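Local coordinates for protein cellulase (Uncultured bacterium, PDB 6XSO) that probably hydrolyses internal beta-1,4 linkages of cellulose and other plant cell-wall glucans and xylans, as a broad-specificity endoglucanase of glycoside hydrolase family 5, at residues C117-H122 against V168-Y173; R211-A216 against R227-N232; P82-Q87 against H122-A127. All blocks are in the same frame, centred on the assembly; numbering follows the deposited sequence.

How the contacts relate
All three are buried parts of one eight-stranded barrel fold, but at different depths. Contact 1, the most central, pairs strands 116-119 and 168-171 by backbone bonds and ends in a polar cluster. Contact 2 lies further out: helix 196-219 packs on the outer side of strand 229-232 mainly through apolar side chains, without a hydrogen bond. It shares the sheet with contact 1, since F170 O and I230 N pair strands 168-171 and 229-232. Contact 3 joins the loops that follow strands 78-81 and 116-119, through backbone N-H, a carboxylate and a hydroxyl, with some residues partly exposed. It meets contact 1 at H122 and N120; contacts 2 and 3 have centres about 17 Å apart.

Contact 1 (C117-H122 against V168-Y173)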
ATOM      1  N   CYS A 117       0.493  -0.705  11.223  1.00 21.39           N
ATOM      2  CA  CYS A 117      -0.652  -0.992  10.371  1.00 20.55           C
ATOM      3  C   CYS A 117      -0.842   0.155   9.385  1.00 18.71           C
ATOM      4  O   CYS A 117      -0.940   1.313   9.794  1.00 21.07           O
ATOM      5  CB  CYS A 117      -1.930  -1.157  11.197  1.00 21.12           C
ATOM      6  SG  CYS A 117      -3.327  -1.750  10.209  1.00 23.06           S
ATOM      7  N   ILE A 118      -0.867  -0.158   8.091  1.00 17.75           N
ATOM      8  CA  ILE A 118      -1.205   0.814   7.050  1.00 18.79           C
ATOM      9  C   ILE A 118      -2.617   0.510   6.559  1.00 19.88           C
ATOM     10  O   ILE A 118      -2.905  -0.624   6.163  1.00 21.18           O
ATOM     11  CB  ILE A 118      -0.212   0.720   5.877  1.00 19.78           C
ATOM     12  CG1 ILE A 118       1.218   1.072   6.286  1.00 21.29           C
ATOM     13  CG2 ILE A 118      -0.674   1.627   4.719  1.00 21.58           C
ATOM     14  CD1 ILE A 118       2.264   0.664   5.203  1.00 21.26           C
ATOM     15  N   ILE A 119      -3.489   1.529   6.535  1.00 21.57           N
ATOM     16  CA  ILE A 119      -4.790   1.414   5.878  1.00 20.29           C
ATOM     17  C   ILE A 119      -4.811   2.377   4.696  1.00 20.10           C
ATOM     18  O   ILE A 119      -4.206   3.453   4.749  1.00 21.26           O
ATOM     19  CB  ILE A 119      -6.003   1.671   6.783  1.00 24.87           C
ATOM     20  CG1 ILE A 119      -5.884   3.020   7.476  1.00 24.52           C
ATOM     21  CG2 ILE A 119      -6.150   0.517   7.792  1.00 27.20           C
ATOM     22  CD1 ILE A 119      -7.158   3.396   8.257  1.00 29.36           C
ATOM     23  N   ASN A 120      -5.493   1.986   3.622  1.00 19.28           N
ATOM     24  CA  ASN A 120      -5.458   2.792   2.399  1.00 20.52           C
ATOM     25  C   ASN A 120      -6.854   2.906   1.772  1.00 21.36           C
ATOM     26  O   ASN A 120      -7.874   2.545   2.366  1.00 21.15           O
ATOM     27  CB  ASN A 120      -4.434   2.247   1.378  1.00 19.09           C
ATOM     28  CG  ASN A 120      -4.932   1.003   0.645  1.00 20.61           C
ATOM     29  OD1 ASN A 120      -5.945   0.414   1.012  1.00 20.87           O
ATOM     30  ND2 ASN A 120      -4.216   0.604  -0.398  1.00 18.91           N
ATOM     31  N   VAL A 121      -6.865   3.423   0.547  1.00 20.38           N
ATOM     32  CA  VAL A 121      -8.012   3.464  -0.357  1.00 20.12           C
ATOM     33  C   VAL A 121      -7.554   2.666  -1.580  1.00 20.79           C
ATOM     34  O   VAL A 121      -6.631   3.094  -2.291  1.00 19.69           O
ATOM     35  CB  VAL A 121      -8.383   4.913  -0.702  1.00 21.53           C
ATOM     36  CG1 VAL A 121      -9.371   4.987  -1.859  1.00 23.16           C
ATOM     37  CG2 VAL A 121      -8.962   5.632   0.531  1.00 22.71           C
ATOM     38  N   HIS A 122      -8.151   1.478  -1.801  1.00 21.89           N
ATOM     39  CA  HIS A 122      -7.522   0.454  -2.636  1.00 19.01           C
ATOM     40  C   HIS A 122      -8.212   0.364  -3.969  1.00 20.61           C
ATOM     41  O   HIS A 122      -7.825   1.055  -4.926  1.00 19.27           O
ATOM     42  CB  HIS A 122      -7.416  -0.858  -1.844  1.00 20.15           C
ATOM     43  CG  HIS A 122      -6.407  -1.804  -2.399  1.00 17.56           C
ATOM     44  ND1 HIS A 122      -5.062  -1.687  -2.123  1.00 17.99           N
ATOM     45  CD2 HIS A 122      -6.521  -2.842  -3.263  1.00 19.93           C
ATOM     46  CE1 HIS A 122      -4.395  -2.636  -2.747  1.00 20.28           C
ATOM     47  NE2 HIS A 122      -5.257  -3.371  -3.426  1.00 20.87           N
ATOM     48  N   VAL A 168      -0.202   3.442  13.506  1.00 21.35           N
ATOM     49  CA  VAL A 168      -1.198   3.483  12.441  1.00 20.84           C
ATOM     50  C   VAL A 168      -0.812   4.572  11.447  1.00 21.32           C
ATOM     51  O   VAL A 168      -0.686   5.748  11.815  1.00 22.60           O
ATOM     52  CB  VAL A 168      -2.620   3.701  12.979  1.00 21.60           C
ATOM     53  CG1 VAL A 168      -3.600   3.846  11.815  1.00 24.13           C
ATOM     54  CG2 VAL A 168      -3.034   2.537  13.871  1.00 24.14           C
ATOM     55  N   LEU A 169      -0.653   4.172  10.185  1.00 20.51           N
ATOM     56  CA  LEU A 169      -0.340   5.060   9.077  1.00 20.43           C
ATOM     57  C   LEU A 169      -1.463   5.004   8.052  1.00 20.74           C
ATOM     58  O   LEU A 169      -2.162   3.994   7.937  1.00 20.95           O
ATOM     59  CB  LEU A 169       0.972   4.661   8.364  1.00 19.76           C
ATOM     60  CG  LEU A 169       2.274   4.989   9.093  1.00 19.85           C
ATOM     61  CD1 LEU A 169       2.594   3.909  10.133  1.00 23.32           C
ATOM     62  CD2 LEU A 169       3.442   5.148   8.126  1.00 19.85           C
ATOM     63  N   PHE A 170      -1.651   6.104   7.310  1.00 19.26           N
ATOM     64  CA  PHE A 170      -2.635   6.159   6.242  1.00 20.07           C
ATOM     65  C   PHE A 170      -1.936   6.285   4.891  1.00 20.63           C
ATOM     66  O   PHE A 170      -0.936   6.999   4.764  1.00 20.81           O
ATOM     67  CB  PHE A 170      -3.540   7.392   6.362  1.00 19.68           C
ATOM     68  CG  PHE A 170      -4.284   7.535   7.671  1.00 21.99           C
ATOM     69  CD1 PHE A 170      -4.614   6.448   8.476  1.00 21.75           C
ATOM     70  CD2 PHE A 170      -4.692   8.805   8.077  1.00 23.17           C
ATOM     71  CE1 PHE A 170      -5.316   6.641   9.669  1.00 23.08           C
ATOM     72  CE2 PHE A 170      -5.394   8.997   9.257  1.00 22.85           C
ATOM     73  CZ  PHE A 170      -5.703   7.916  10.050  1.00 22.63           C
ATOM     74  N   GLU A 171      -2.500   5.635   3.865  1.00 19.81           N
ATOM     75  CA  GLU A 171      -1.988   5.658   2.499  1.00 20.27           C
ATOM     76  C   GLU A 171      -3.058   6.203   1.557  1.00 20.67           C
ATOM     77  O   GLU A 171      -4.175   5.693   1.516  1.00 20.71           O
ATOM     78  CB  GLU A 171      -1.549   4.255   2.074  1.00 20.31           C
ATOM     79  CG  GLU A 171      -1.355   4.030   0.587  1.00 18.15           C
ATOM     80  CD  GLU A 171      -1.286   2.545   0.255  1.00 18.12           C
ATOM     81  OE1 GLU A 171      -0.879   1.763   1.145  1.00 19.28           O
ATOM     82  OE2 GLU A 171      -1.617   2.163  -0.894  1.00 18.63           O
ATOM     83  N   SER A 172      -2.673   7.204   0.770  1.00 20.40           N
ATOM     84  CA  SER A 172      -3.614   8.052   0.040  1.00 20.38           C
ATOM     85  C   SER A 172      -4.522   7.291  -0.922  1.00 20.02           C
ATOM     86  O   SER A 172      -5.721   7.585  -1.009  1.00 20.09           O
ATOM     87  CB  SER A 172      -2.801   9.108  -0.718  1.00 20.43           C
ATOM     88  OG  SER A 172      -1.850   8.509  -1.607  1.00 21.29           O
ATOM     89  N   TYR A 173      -3.964   6.402  -1.733  1.00 18.86           N
ATOM     90  CA  TYR A 173      -4.657   5.717  -2.839  1.00 20.28           C
ATOM     91  C   TYR A 173      -3.676   4.638  -3.302  1.00 18.77           C
ATOM     92  O   TYR A 173      -2.459   4.775  -3.122  1.00 20.04           O
ATOM     93  CB  TYR A 173      -5.094   6.665  -4.021  1.00 18.65           C
ATOM     94  CG  TYR A 173      -3.975   7.597  -4.398  1.00 19.51           C
ATOM     95  CD1 TYR A 173      -2.865   7.112  -5.075  1.00 18.59           C
ATOM     96  CD2 TYR A 173      -3.976   8.934  -4.006  1.00 18.89           C
ATOM     97  CE1 TYR A 173      -1.794   7.909  -5.339  1.00 17.61           C
ATOM     98  CE2 TYR A 173      -2.895   9.740  -4.257  1.00 19.17           C
ATOM     99  CZ  TYR A 173      -1.805   9.212  -4.900  1.00 18.89           C
ATOM    100  OH  TYR A 173      -0.723  10.016  -5.116  1.00 20.55           O
TER
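C117, I118 and I119 pair with V168, L169 and F170 as parallel neighbours in the eight-stranded TIM barrel, near the centre of the folded chain. The ladder runs L169 N to C117 O (2.9 Å), I119 N to L169 O (3.1 Å) and E171 N to I119 O (2.9 Å). On the outer face I119 and F170 lie side by side; CG1 of I119 sits 3.8 Å from F170 CD1, and helices 97-111 and 140-161 cover this face. On the inner face CG2 of I118 packs 3.6 Å from E171 OE1. Beyond I119 the pairing frays: V121 N is buried without a partner, 3.7 Å from E171 O. Here side chains take over. With CG held between its backbone N and carbonyl carbon (chi1 76°), N120 runs alongside E171, and its ND2 donates to E171 OE2 at 3.1 Å, arriving from above the carboxylate plane, which stands 75° to the amide. The second N-H of N120 ND2 goes to H122 ND1 (3.0 Å), in plane with both ring and amide. OE2 also forms a salt bridge with R80 and accepts from N232, while N120 OD1 accepts from V83 N. An alanine at N120 would probably leave H122 ND1 and V83 N without their mates and set the imidazole freer to turn. With ND2 spent on two acceptors and OD1 on a third partner, the amide is fixed in rotation and ties a buried carboxylate to a histidine at the C-terminal mouth of the barrel.

Contact 2 (R211-A216 against R227-N232); sequences RSFVNA and RNLIVN
F213, on the helix of a beta-alpha-beta crossover, packs against L229, I230 and V231 on the strand that the crossover leads into. The unit is one of the repeated strand-helix-strand steps of the TIM barrel: helix 196-219 carries the chain from strand 168-171 to its parallel neighbour 229-232, and the helical segment runs back almost antiparallel to the latter (168°), the two axes 9.5 Å apart. No hydrogen bond crosses the interface. F213 points toward the strand, with CG anti to the backbone N (chi1 161°). There the ring is met obliquely by three groups in succession along the strand. Its CE2 is 3.8 Å from L229 CB, while on the other side of the ring plane CD2 lies 3.9 Å from V231 CG1. L229 is forked between two helix residues: CD2 reaches F213 CZ at 4.2 Å, whereas CD1 meets V214 CG2 at 4.3 Å. V214 also touches P257 and E260 in the loop before strand 264-270. The phenyl group spans more than this strand, because F170 of the preceding strand, S172 just after it and Y150 of helix 140-161 touch it too, filling the layer between the barrel and its helices. I230 points its own side chain the other way, toward Q267 in the barrel interior, and offers F213 its backbone. Its carbonyl takes part in the sheet pairing with S172, and F213 CE2 comes within 3.4 Å of I230 O, on the V231 side of the ring.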
ATOM      1  N   ARG A 211      -2.261  16.021  -2.420  1.00 23.18           N
ATOM      2  CA  ARG A 211      -2.510  17.230  -1.640  1.00 25.67           C
ATOM      3  C   ARG A 211      -3.829  17.138  -0.885  1.00 24.22           C
ATOM      4  O   ARG A 211      -3.914  17.480   0.306  1.00 25.47           O
ATOM      5  CB  ARG A 211      -2.627  18.432  -2.579  1.00 35.39           C
ATOM      6  CG  ARG A 211      -1.368  19.063  -3.090  1.00 48.99           C
ATOM      7  CD  ARG A 211      -1.671  20.496  -3.581  1.00 39.32           C
ATOM      8  NE  ARG A 211      -2.806  20.609  -4.512  1.00 38.25           N
ATOM      9  CZ  ARG A 211      -2.747  20.348  -5.822  1.00 32.16           C
ATOM     10  NH1 ARG A 211      -1.624  19.931  -6.383  1.00 30.14           N
ATOM     11  NH2 ARG A 211      -3.826  20.498  -6.582  1.00 39.73           N
ATOM     12  N   SER A 212      -4.880  16.708  -1.583  1.00 22.78           N
ATOM     13  CA  SER A 212      -6.193  16.611  -0.969  1.00 24.02           C
ATOM     14  C   SER A 212      -6.167  15.660   0.217  1.00 22.61           C
ATOM     15  O   SER A 212      -6.779  15.947   1.249  1.00 23.08           O
ATOM     16  CB  SER A 212      -7.211  16.135  -2.000  1.00 24.26           C
ATOM     17  OG  SER A 212      -7.697  17.205  -2.794  1.00 24.40           O
ATOM     18  N   PHE A 213      -5.484  14.518   0.069  1.00 21.77           N
ATOM     19  CA  PHE A 213      -5.350  13.537   1.144  1.00 21.68           C
ATOM     20  C   PHE A 213      -4.681  14.148   2.354  1.00 22.01           C
ATOM     21  O   PHE A 213      -5.208  14.083   3.471  1.00 22.39           O
ATOM     22  CB  PHE A 213      -4.530  12.367   0.606  1.00 21.01           C
ATOM     23  CG  PHE A 213      -3.913  11.473   1.649  1.00 21.04           C
ATOM     24  CD1 PHE A 213      -4.692  10.669   2.462  1.00 21.83           C
ATOM     25  CD2 PHE A 213      -2.533  11.395   1.759  1.00 21.81           C
ATOM     26  CE1 PHE A 213      -4.098   9.807   3.391  1.00 22.89           C
ATOM     27  CE2 PHE A 213      -1.929  10.541   2.661  1.00 21.93           C
ATOM     28  CZ  PHE A 213      -2.711   9.738   3.478  1.00 20.58           C
ATOM     29  N   VAL A 214      -3.510  14.755   2.153  1.00 24.38           N
ATOM     30  CA  VAL A 214      -2.779  15.314   3.286  1.00 24.00           C
ATOM     31  C   VAL A 214      -3.610  16.397   3.957  1.00 25.85           C
ATOM     32  O   VAL A 214      -3.757  16.420   5.184  1.00 26.10           O
ATOM     33  CB  VAL A 214      -1.400  15.825   2.840  1.00 26.65           C
ATOM     34  CG1 VAL A 214      -0.755  16.636   3.936  1.00 34.78           C
ATOM     35  CG2 VAL A 214      -0.501  14.639   2.465  1.00 24.73           C
ATOM     36  N   ASN A 215      -4.179  17.305   3.159  1.00 25.30           N
ATOM     37  CA  ASN A 215      -4.938  18.405   3.733  1.00 25.58           C
ATOM     38  C   ASN A 215      -6.150  17.902   4.505  1.00 25.82           C
ATOM     39  O   ASN A 215      -6.470  18.426   5.581  1.00 27.78           O
ATOM     40  CB  ASN A 215      -5.384  19.356   2.626  1.00 26.17           C
ATOM     41  CG  ASN A 215      -4.225  20.124   2.003  1.00 30.70           C
ATOM     42  OD1 ASN A 215      -3.126  20.183   2.556  1.00 29.85           O
ATOM     43  ND2 ASN A 215      -4.470  20.714   0.832  1.00 30.46           N
ATOM     44  N   ALA A 216      -6.842  16.893   3.973  1.00 25.62           N
ATOM     45  CA  ALA A 216      -8.025  16.383   4.656  1.00 23.72           C
ATOM     46  C   ALA A 216      -7.637  15.722   5.970  1.00 26.55           C
ATOM     47  O   ALA A 216      -8.292  15.923   6.999  1.00 27.26           O
ATOM     48  CB  ALA A 216      -8.753  15.385   3.757  1.00 29.43           C
ATOM     49  N   ARG A 227       0.656  12.391  12.313  1.00 25.00           N
ATOM     50  CA  ARG A 227       0.641  11.003  11.867  1.00 23.59           C
ATOM     51  C   ARG A 227       1.479  10.835  10.601  1.00 21.74           C
ATOM     52  O   ARG A 227       1.529  11.721   9.745  1.00 22.99           O
ATOM     53  CB  ARG A 227      -0.801  10.546  11.613  1.00 25.54           C
ATOM     54  CG  ARG A 227      -0.913   9.061  11.272  1.00 24.89           C
ATOM     55  CD  ARG A 227      -2.358   8.582  11.161  1.00 22.19           C
ATOM     56  NE  ARG A 227      -3.105   8.983  12.354  1.00 23.40           N
ATOM     57  CZ  ARG A 227      -2.979   8.440  13.561  1.00 24.76           C
ATOM     58  NH1 ARG A 227      -2.166   7.419  13.774  1.00 24.54           N
ATOM     59  NH2 ARG A 227      -3.687   8.943  14.561  1.00 27.29           N
ATOM     60  N   ASN A 228       2.141   9.695  10.491  1.00 22.69           N
ATOM     61  CA  ASN A 228       2.919   9.406   9.296  1.00 20.08           C
ATOM     62  C   ASN A 228       1.989   8.967   8.182  1.00 21.45           C
ATOM     63  O   ASN A 228       1.196   8.034   8.350  1.00 21.01           O
ATOM     64  CB  ASN A 228       3.987   8.397   9.659  1.00 22.29           C
ATOM     65  CG  ASN A 228       5.046   9.021  10.522  1.00 22.53           C
ATOM     66  OD1 ASN A 228       5.495  10.134  10.244  1.00 24.03           O
ATOM     67  ND2 ASN A 228       5.426   8.338  11.597  1.00 24.61           N
ATOM     68  N   LEU A 229       2.063   9.687   7.064  1.00 21.98           N
ATOM     69  CA  LEU A 229       1.184   9.505   5.925  1.00 22.00           C
ATOM     70  C   LEU A 229       1.998   9.118   4.699  1.00 20.53           C
ATOM     71  O   LEU A 229       3.197   9.397   4.601  1.00 21.19           O
ATOM     72  CB  LEU A 229       0.428  10.800   5.615  1.00 23.43           C
ATOM     73  CG  LEU A 229      -0.304  11.482   6.767  1.00 20.92           C
ATOM     74  CD1 LEU A 229      -0.988  12.741   6.305  1.00 22.47           C
ATOM     75  CD2 LEU A 229      -1.308  10.514   7.341  1.00 23.12           C
ATOM     76  N   ILE A 230       1.340   8.441   3.769  1.00 21.05           N
ATOM     77  CA  ILE A 230       2.012   7.822   2.630  1.00 19.20           C
ATOM     78  C   ILE A 230       1.263   8.214   1.369  1.00 19.52           C
ATOM     79  O   ILE A 230       0.032   8.107   1.316  1.00 20.45           O
ATOM     80  CB  ILE A 230       2.001   6.283   2.762  1.00 20.34           C
ATOM     81  CG1 ILE A 230       2.587   5.817   4.087  1.00 20.15           C
ATOM     82  CG2 ILE A 230       2.697   5.641   1.575  1.00 21.24           C
ATOM     83  CD1 ILE A 230       2.077   4.445   4.471  1.00 19.17           C
ATOM     84  N   VAL A 231       2.001   8.681   0.353  1.00 19.69           N
ATOM     85  CA  VAL A 231       1.427   9.000  -0.953  1.00 20.02           C
ATOM     86  C   VAL A 231       2.086   8.095  -1.993  1.00 19.73           C
ATOM     87  O   VAL A 231       3.293   7.821  -1.914  1.00 19.84           O
ATOM     88  CB  VAL A 231       1.566  10.493  -1.333  1.00 20.41           C
ATOM     89  CG1 VAL A 231       0.748  11.342  -0.387  1.00 22.14           C
ATOM     90  CG2 VAL A 231       3.007  10.933  -1.352  1.00 22.81           C
ATOM     91  N   ASN A 232       1.288   7.602  -2.940  1.00 18.42           N
ATOM     92  CA  ASN A 232       1.755   6.656  -3.942  1.00 18.38           C
ATOM     93  C   ASN A 232       2.023   7.345  -5.282  1.00 19.22           C
ATOM     94  O   ASN A 232       1.401   8.349  -5.647  1.00 18.84           O
ATOM     95  CB  ASN A 232       0.755   5.509  -4.136  1.00 19.30           C
ATOM     96  CG  ASN A 232       0.632   4.609  -2.917  1.00 20.27           C
ATOM     97  OD1 ASN A 232       0.961   4.997  -1.807  1.00 19.56           O
ATOM     98  ND2 ASN A 232       0.146   3.396  -3.133  1.00 18.94           N
TER

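Contact 3 (P82-Q87 against H122-A127); sequences PVTWYQ and HHDTGA
D124 OD2 accepts the backbone N-H of W85 at 2.9 Å through its syn lone pair, the side of the other oxygen. The carboxylate lies only 25° from the indole plane, and OD2 also meets the edge of that ring, 3.4 Å from W85 CD1. D124 OD1 approaches the next amide, Y86 N, at 2.9 Å. Two further bonds run between the segments: H123 N to T84 OG1 (2.9 Å), and H122 N to V83 O (2.8 Å), the latter bent to 131°. P82 lays CB over one face of the H122 ring in a CH-pi contact, 3.6 Å from the ring centroid. Both segments are loops following neighbouring strands, 78-81 and 116-119, at the C-terminal end of the TIM barrel, where barrels of this kind carry their active sites. A type I turn from H122 to T125 shapes the second loop; H122 O accepts both T125 N and T125 OG1, the hydroxyl at 2.7 Å. Outside the pair, W135 NE1 holds D124 OD1, D40 O is bonded to T84 OG1, and W85 NE1 reaches N120 O. Y86 OH bonds to N42 OD1, and the Y86 side chain comes within about 4 Å of a bound PEG molecule.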
ATOM      1  N   PRO A  82      -5.195  -3.353   3.000  1.00 19.23           N
ATOM      2  CA  PRO A  82      -5.896  -2.636   1.928  1.00 18.77           C
ATOM      3  C   PRO A  82      -7.397  -2.642   2.160  1.00 18.83           C
ATOM      4  O   PRO A  82      -7.984  -3.647   2.559  1.00 20.29           O
ATOM      5  CB  PRO A  82      -5.550  -3.429   0.665  1.00 22.61           C
ATOM      6  CG  PRO A  82      -4.570  -4.435   1.050  1.00 26.20           C
ATOM      7  CD  PRO A  82      -4.545  -4.583   2.527  1.00 19.61           C
ATOM      8  N   VAL A  83      -8.032  -1.509   1.867  1.00 19.27           N
ATOM      9  CA  VAL A  83      -9.472  -1.378   2.047  1.00 20.39           C
ATOM     10  C   VAL A  83     -10.060  -0.729   0.803  1.00 20.77           C
ATOM     11  O   VAL A  83      -9.555   0.302   0.342  1.00 20.55           O
ATOM     12  CB  VAL A  83      -9.842  -0.525   3.281  1.00 19.16           C
ATOM     13  CG1 VAL A  83     -11.343  -0.483   3.476  1.00 20.46           C
ATOM     14  CG2 VAL A  83      -9.207  -1.042   4.534  1.00 20.59           C
ATOM     15  N   THR A  84     -11.153  -1.302   0.293  1.00 20.84           N
ATOM     16  CA  THR A  84     -11.925  -0.735  -0.808  1.00 21.14           C
ATOM     17  C   THR A  84     -13.240  -0.202  -0.261  1.00 22.86           C
ATOM     18  O   THR A  84     -13.974  -0.927   0.422  1.00 23.42           O
ATOM     19  CB  THR A  84     -12.160  -1.775  -1.907  1.00 21.23           C
ATOM     20  OG1 THR A  84     -10.889  -2.196  -2.435  1.00 22.06           O
ATOM     21  CG2 THR A  84     -13.051  -1.196  -3.028  1.00 23.10           C
ATOM     22  N   TRP A  85     -13.540   1.061  -0.572  1.00 21.60           N
ATOM     23  CA  TRP A  85     -14.592   1.777   0.130  1.00 23.65           C
ATOM     24  C   TRP A  85     -15.880   1.991  -0.657  1.00 25.33           C
ATOM     25  O   TRP A  85     -16.920   2.218  -0.033  1.00 25.46           O
ATOM     26  CB  TRP A  85     -14.079   3.146   0.623  1.00 23.70           C
ATOM     27  CG  TRP A  85     -12.885   3.033   1.523  1.00 22.71           C
ATOM     28  CD1 TRP A  85     -11.581   2.999   1.140  1.00 23.30           C
ATOM     29  CD2 TRP A  85     -12.890   2.938   2.961  1.00 23.10           C
ATOM     30  NE1 TRP A  85     -10.765   2.867   2.246  1.00 22.44           N
ATOM     31  CE2 TRP A  85     -11.542   2.839   3.373  1.00 20.81           C
ATOM     32  CE3 TRP A  85     -13.894   2.928   3.933  1.00 25.35           C
ATOM     33  CZ2 TRP A  85     -11.174   2.760   4.705  1.00 22.88           C
ATOM     34  CZ3 TRP A  85     -13.521   2.817   5.269  1.00 25.43           C
ATOM     35  CH2 TRP A  85     -12.169   2.716   5.636  1.00 23.18           C
ATOM     36  N   TYR A  86     -15.853   1.904  -1.992  1.00 25.21           N
ATOM     37  CA  TYR A  86     -16.959   2.438  -2.780  1.00 23.56           C
ATOM     38  C   TYR A  86     -18.265   1.677  -2.576  1.00 24.42           C
ATOM     39  O   TYR A  86     -19.349   2.261  -2.751  1.00 27.78           O
ATOM     40  CB  TYR A  86     -16.595   2.506  -4.268  1.00 23.98           C
ATOM     41  CG  TYR A  86     -16.584   1.180  -5.029  1.00 27.66           C
ATOM     42  CD1 TYR A  86     -17.702   0.754  -5.740  1.00 27.28           C
ATOM     43  CD2 TYR A  86     -15.442   0.390  -5.072  1.00 24.92           C
ATOM     44  CE1 TYR A  86     -17.684  -0.445  -6.444  1.00 27.88           C
ATOM     45  CE2 TYR A  86     -15.423  -0.806  -5.768  1.00 26.28           C
ATOM     46  CZ  TYR A  86     -16.550  -1.209  -6.458  1.00 28.64           C
ATOM     47  OH  TYR A  86     -16.550  -2.393  -7.161  1.00 28.00           O
ATOM     48  N   GLN A  87     -18.205   0.389  -2.239  1.00 25.82           N
ATOM     49  CA  GLN A  87     -19.417  -0.375  -1.961  1.00 25.25           C
ATOM     50  C   GLN A  87     -19.899  -0.178  -0.532  1.00 26.12           C
ATOM     51  O   GLN A  87     -20.864  -0.835  -0.115  1.00 32.44           O
ATOM     52  CB  GLN A  87     -19.215  -1.860  -2.257  1.00 27.27           C
ATOM     53  CG  GLN A  87     -18.665  -2.112  -3.665  1.00 27.84           C
ATOM     54  CD  GLN A  87     -18.854  -3.536  -4.132  1.00 29.90           C
ATOM     55  OE1 GLN A  87     -17.975  -4.375  -3.948  1.00 28.14           O
ATOM     56  NE2 GLN A  87     -20.018  -3.824  -4.724  1.00 33.68           N
ATOM     57  N   HIS A 122      -8.151   1.478  -1.801  1.00 21.89           N
ATOM     58  CA  HIS A 122      -7.522   0.454  -2.636  1.00 19.01           C
ATOM     59  C   HIS A 122      -8.212   0.364  -3.969  1.00 20.61           C
ATOM     60  O   HIS A 122      -7.825   1.055  -4.926  1.00 19.27           O
ATOM     61  CB  HIS A 122      -7.416  -0.858  -1.844  1.00 20.15           C
ATOM     62  CG  HIS A 122      -6.407  -1.804  -2.399  1.00 17.56           C
ATOM     63  ND1 HIS A 122      -5.062  -1.687  -2.123  1.00 17.99           N
ATOM     64  CD2 HIS A 122      -6.521  -2.842  -3.263  1.00 19.93           C
ATOM     65  CE1 HIS A 122      -4.395  -2.636  -2.747  1.00 20.28           C
ATOM     66  NE2 HIS A 122      -5.257  -3.371  -3.426  1.00 20.87           N
ATOM     67  N   HIS A 123      -9.216  -0.517  -4.157  1.00 21.25           N
ATOM     68  CA  HIS A 123      -9.819  -0.698  -5.479  1.00 21.28           C
ATOM     69  C   HIS A 123     -10.861   0.348  -5.814  1.00 21.07           C
ATOM     70  O   HIS A 123     -11.621   0.189  -6.773  1.00 23.70           O
ATOM     71  CB  HIS A 123     -10.364  -2.109  -5.664  1.00 22.62           C
ATOM     72  CG  HIS A 123      -9.292  -3.142  -5.747  1.00 19.49           C
ATOM     73  ND1 HIS A 123      -8.181  -2.998  -6.553  1.00 22.40           N
ATOM     74  CD2 HIS A 123      -9.159  -4.335  -5.125  1.00 21.88           C
ATOM     75  CE1 HIS A 123      -7.409  -4.064  -6.423  1.00 22.43           C
ATOM     76  NE2 HIS A 123      -7.986  -4.897  -5.572  1.00 22.52           N
ATOM     77  N   ASP A 124     -10.872   1.427  -5.038  1.00 20.21           N
ATOM     78  CA  ASP A 124     -11.406   2.695  -5.533  1.00 21.85           C
ATOM     79  C   ASP A 124     -10.572   3.255  -6.669  1.00 20.73           C
ATOM     80  O   ASP A 124     -11.080   4.098  -7.428  1.00 21.77           O
ATOM     81  CB  ASP A 124     -11.451   3.627  -4.330  1.00 21.69           C
ATOM     82  CG  ASP A 124     -12.272   3.034  -3.181  1.00 21.21           C
ATOM     83  OD1 ASP A 124     -13.522   3.100  -3.269  1.00 23.31           O
ATOM     84  OD2 ASP A 124     -11.658   2.470  -2.235  1.00 22.13           O
ATOM     85  N   THR A 125      -9.323   2.801  -6.796  1.00 20.41           N
ATOM     86  CA  THR A 125      -8.452   3.023  -7.939  1.00 19.35           C
ATOM     87  C   THR A 125      -8.322   1.729  -8.736  1.00 22.78           C
ATOM     88  O   THR A 125      -8.663   0.635  -8.266  1.00 22.63           O
ATOM     89  CB  THR A 125      -7.035   3.430  -7.512  1.00 19.51           C
ATOM     90  OG1 THR A 125      -6.384   2.317  -6.871  1.00 19.75           O
ATOM     91  CG2 THR A 125      -7.021   4.630  -6.595  1.00 22.42           C
ATOM     92  N   GLY A 126      -7.780   1.861  -9.947  1.00 21.21           N
ATOM     93  CA  GLY A 126      -7.278   0.731 -10.696  1.00 21.55           C
ATOM     94  C   GLY A 126      -7.852   0.615 -12.090  1.00 21.89           C
ATOM     95  O   GLY A 126      -8.553   1.499 -12.596  1.00 23.79           O
ATOM     96  N   ALA A 127      -7.516  -0.494 -12.741  1.00 23.01           N
ATOM     97  CA  ALA A 127      -7.891  -0.705 -14.130  1.00 23.86           C
ATOM     98  C   ALA A 127      -9.353  -1.117 -14.263  1.00 25.71           C
ATOM     99  O   ALA A 127      -9.809  -2.075 -13.621  1.00 27.93           O
ATOM    100  CB  ALA A 127      -6.991  -1.787 -14.732  1.00 26.88           C
TER